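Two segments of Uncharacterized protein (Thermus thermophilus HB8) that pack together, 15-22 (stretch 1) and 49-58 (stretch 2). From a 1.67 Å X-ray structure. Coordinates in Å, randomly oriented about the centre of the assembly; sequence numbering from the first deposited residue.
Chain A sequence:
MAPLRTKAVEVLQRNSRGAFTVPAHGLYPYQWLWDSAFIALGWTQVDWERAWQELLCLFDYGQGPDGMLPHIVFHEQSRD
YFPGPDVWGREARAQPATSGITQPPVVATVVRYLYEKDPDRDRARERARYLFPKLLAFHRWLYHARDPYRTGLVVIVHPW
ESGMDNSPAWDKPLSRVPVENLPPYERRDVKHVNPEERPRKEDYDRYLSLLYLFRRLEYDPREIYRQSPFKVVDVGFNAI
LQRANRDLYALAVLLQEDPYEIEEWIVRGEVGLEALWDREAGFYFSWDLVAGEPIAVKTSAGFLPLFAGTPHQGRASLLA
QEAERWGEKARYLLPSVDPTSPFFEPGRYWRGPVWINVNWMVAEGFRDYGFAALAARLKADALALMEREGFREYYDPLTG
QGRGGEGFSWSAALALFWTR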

# COMPACT_ATOMS: atom_id res chain seq x y z
N ASN A 15 -1.73 -35.55 23.38
CA ASN A 15 -1.42 -35.69 21.95
C ASN A 15 0.07 -35.53 21.64
O ASN A 15 0.50 -35.71 20.50
CB ASN A 15 -2.23 -34.68 21.13
CG ASN A 15 -3.73 -34.94 21.15
OD1 ASN A 15 -4.52 -34.07 20.74
ND2 ASN A 15 -4.13 -36.11 21.59
N SER A 16 0.87 -35.18 22.64
CA SER A 16 2.32 -35.04 22.43
C SER A 16 2.94 -36.39 22.20
O SER A 16 2.59 -37.37 22.86
CB SER A 16 2.98 -34.39 23.63
OG SER A 16 4.37 -34.23 23.40
N ARG A 17 3.88 -36.44 21.25
CA ARG A 17 4.74 -37.61 21.06
C ARG A 17 6.20 -37.24 21.35
O ARG A 17 7.13 -37.84 20.82
CB ARG A 17 4.57 -38.16 19.65
CG ARG A 17 3.13 -38.54 19.27
CD ARG A 17 2.60 -39.72 20.07
NE ARG A 17 1.17 -39.99 19.82
CZ ARG A 17 0.16 -39.60 20.60
NH1 ARG A 17 0.36 -38.93 21.74
NH2 ARG A 17 -1.09 -39.91 20.25
N GLY A 18 6.40 -36.27 22.24
CA GLY A 18 7.72 -35.77 22.58
C GLY A 18 8.08 -34.53 21.78
O GLY A 18 8.03 -33.41 22.29
N ALA A 19 8.48 -34.75 20.54
CA ALA A 19 8.99 -33.69 19.68
C ALA A 19 7.92 -33.08 18.78
O ALA A 19 8.16 -32.05 18.17
CB ALA A 19 10.11 -34.24 18.82
N PHE A 20 6.76 -33.73 18.68
CA PHE A 20 5.66 -33.21 17.86
C PHE A 20 4.35 -33.63 18.51
O PHE A 20 4.33 -34.45 19.42
CB PHE A 20 5.75 -33.72 16.42
CG PHE A 20 5.45 -35.19 16.27
CD1 PHE A 20 4.17 -35.63 15.97
CD2 PHE A 20 6.46 -36.12 16.42
CE1 PHE A 20 3.90 -36.99 15.88
CE2 PHE A 20 6.20 -37.48 16.32
CZ PHE A 20 4.92 -37.91 16.03
N THR A 21 3.27 -33.00 18.05
CA THR A 21 1.95 -33.21 18.59
C THR A 21 1.05 -33.71 17.47
O THR A 21 1.01 -33.12 16.38
CB THR A 21 1.41 -31.89 19.16
OG1 THR A 21 2.42 -31.27 19.96
CG2 THR A 21 0.16 -32.12 19.96
N VAL A 22 0.38 -34.83 17.67
CA VAL A 22 -0.62 -35.25 16.70
C VAL A 22 -1.82 -34.32 16.72
O VAL A 22 -2.22 -33.85 17.78
CB VAL A 22 -1.10 -36.70 16.90
CG1 VAL A 22 0.06 -37.65 16.79
CG2 VAL A 22 -1.88 -36.88 18.21
N GLU A 49 10.65 -24.11 25.29
CA GLU A 49 11.47 -25.07 24.56
C GLU A 49 10.60 -26.03 23.76
O GLU A 49 10.93 -26.35 22.62
CB GLU A 49 12.41 -25.88 25.46
CG GLU A 49 13.34 -26.82 24.67
CD GLU A 49 14.28 -26.09 23.70
OE1 GLU A 49 14.08 -26.12 22.45
OE2 GLU A 49 15.23 -25.46 24.20
N ARG A 50 9.51 -26.47 24.36
CA ARG A 50 8.59 -27.40 23.73
C ARG A 50 7.94 -26.80 22.48
O ARG A 50 7.74 -27.50 21.50
CB ARG A 50 7.52 -27.86 24.73
CG ARG A 50 6.53 -28.86 24.18
CD ARG A 50 7.18 -30.15 23.75
NE ARG A 50 6.21 -31.10 23.22
CZ ARG A 50 5.71 -31.07 21.99
NH1 ARG A 50 6.08 -30.11 21.12
NH2 ARG A 50 4.85 -32.01 21.60
N ALA A 51 7.64 -25.49 22.53
CA ALA A 51 7.09 -24.77 21.38
C ALA A 51 8.08 -24.78 20.22
O ALA A 51 7.73 -25.07 19.09
CB ALA A 51 6.70 -23.37 21.77
N TRP A 52 9.34 -24.47 20.51
CA TRP A 52 10.37 -24.52 19.47
C TRP A 52 10.52 -25.93 18.92
O TRP A 52 10.66 -26.14 17.71
CB TRP A 52 11.71 -24.08 20.01
CG TRP A 52 11.89 -22.62 20.22
CD1 TRP A 52 12.02 -21.98 21.39
CD2 TRP A 52 11.99 -21.62 19.19
NE1 TRP A 52 12.20 -20.64 21.19
CE2 TRP A 52 12.20 -20.39 19.84
CE3 TRP A 52 11.95 -21.65 17.80
CZ2 TRP A 52 12.34 -19.20 19.13
CZ3 TRP A 52 12.09 -20.46 17.10
CH2 TRP A 52 12.30 -19.26 17.75
N GLN A 53 10.51 -26.91 19.81
CA GLN A 53 10.78 -28.29 19.40
C GLN A 53 9.78 -28.77 18.36
O GLN A 53 10.16 -29.49 17.43
CB GLN A 53 10.81 -29.22 20.62
CG GLN A 53 12.07 -29.08 21.46
CD GLN A 53 13.34 -29.46 20.71
OE1 GLN A 53 13.32 -30.34 19.82
NE2 GLN A 53 14.45 -28.79 21.03
N GLU A 54 8.52 -28.38 18.52
CA GLU A 54 7.48 -28.70 17.55
C GLU A 54 7.94 -28.35 16.14
O GLU A 54 7.73 -29.14 15.21
CB GLU A 54 6.16 -27.97 17.87
CG GLU A 54 4.98 -28.46 17.03
CD GLU A 54 4.35 -29.75 17.54
OE1 GLU A 54 4.49 -30.04 18.75
OE2 GLU A 54 3.68 -30.44 16.74
N LEU A 55 8.52 -27.16 15.96
CA LEU A 55 8.86 -26.69 14.63
C LEU A 55 10.23 -27.23 14.19
O LEU A 55 10.46 -27.47 13.01
CB LEU A 55 8.83 -25.18 14.58
CG LEU A 55 7.49 -24.59 15.04
CD1 LEU A 55 7.53 -23.09 14.89
CD2 LEU A 55 6.33 -25.23 14.29
N LEU A 56 11.15 -27.41 15.12
CA LEU A 56 12.42 -28.05 14.76
C LEU A 56 12.13 -29.41 14.17
O LEU A 56 12.74 -29.83 13.17
CB LEU A 56 13.32 -28.23 15.98
CG LEU A 56 13.89 -26.95 16.59
CD1 LEU A 56 14.64 -27.25 17.88
CD2 LEU A 56 14.81 -26.31 15.59
N CYS A 57 11.23 -30.14 14.82
CA CYS A 57 10.90 -31.49 14.38
C CYS A 57 10.30 -31.49 12.97
O CYS A 57 10.68 -32.28 12.12
CB CYS A 57 9.95 -32.12 15.39
SG CYS A 57 9.49 -33.82 15.03
N LEU A 58 9.34 -30.59 12.74
CA LEU A 58 8.73 -30.45 11.43
C LEU A 58 9.78 -30.27 10.31
O LEU A 58 9.73 -30.95 9.28
CB LEU A 58 7.75 -29.27 11.45
CG LEU A 58 7.05 -28.93 10.14
CD1 LEU A 58 6.21 -30.07 9.62
CD2 LEU A 58 6.22 -27.67 10.34
O HOH W 1 5.13 -32.61 25.61

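The carbonyl of Ala-19 lies against the helix of stretch 2 without a conventional donor: its O sits 3.5 Å from Glu-54 CA in a CA-H...O contact, and 3.3 Å from the O of Gln-53, a second acceptor with which it cannot hydrogen-bond. The small side chain of Ala-19 fits close to the helix, with CB 3.9 Å from Cys-57 SG.

The stronger polar contacts come from Arg-50 and Glu-54, one helical turn apart and joined by a salt bridge, Arg-50 NH1 to Glu-54 OE1 at 2.9 Å. Both are long enough to reach the loop although their CA-to-CB bonds point sideways. Glu-54 grips Thr-21 twice: OE2 accepts from the backbone N of Thr-21 (2.9 Å), and OE1 accepts from Thr-21 OG1 (2.7 Å). A carboxylate, with two acceptor oxygens, suits this role. Thr-21 OG1 also accepts a weak bond from Arg-50 NH2 (3.0 Å, 129°), whereas the bond from Arg-50 NH2 to Ser-16 OG is nearly straight (2.9 Å, 170°). Water 1 links Ser-16 OG (2.8 Å) to Arg-50 NE (3.0 Å).

Ser-16 OG also accepts from Gly-18 N (3.1 Å), bracing the turn, where the backbone angles of Gly-18 would jam a CB against the preceding carbonyl. Cys-57, pointing toward the loop, places SG 4.0 Å from Phe-20 CB, oblique to the ring.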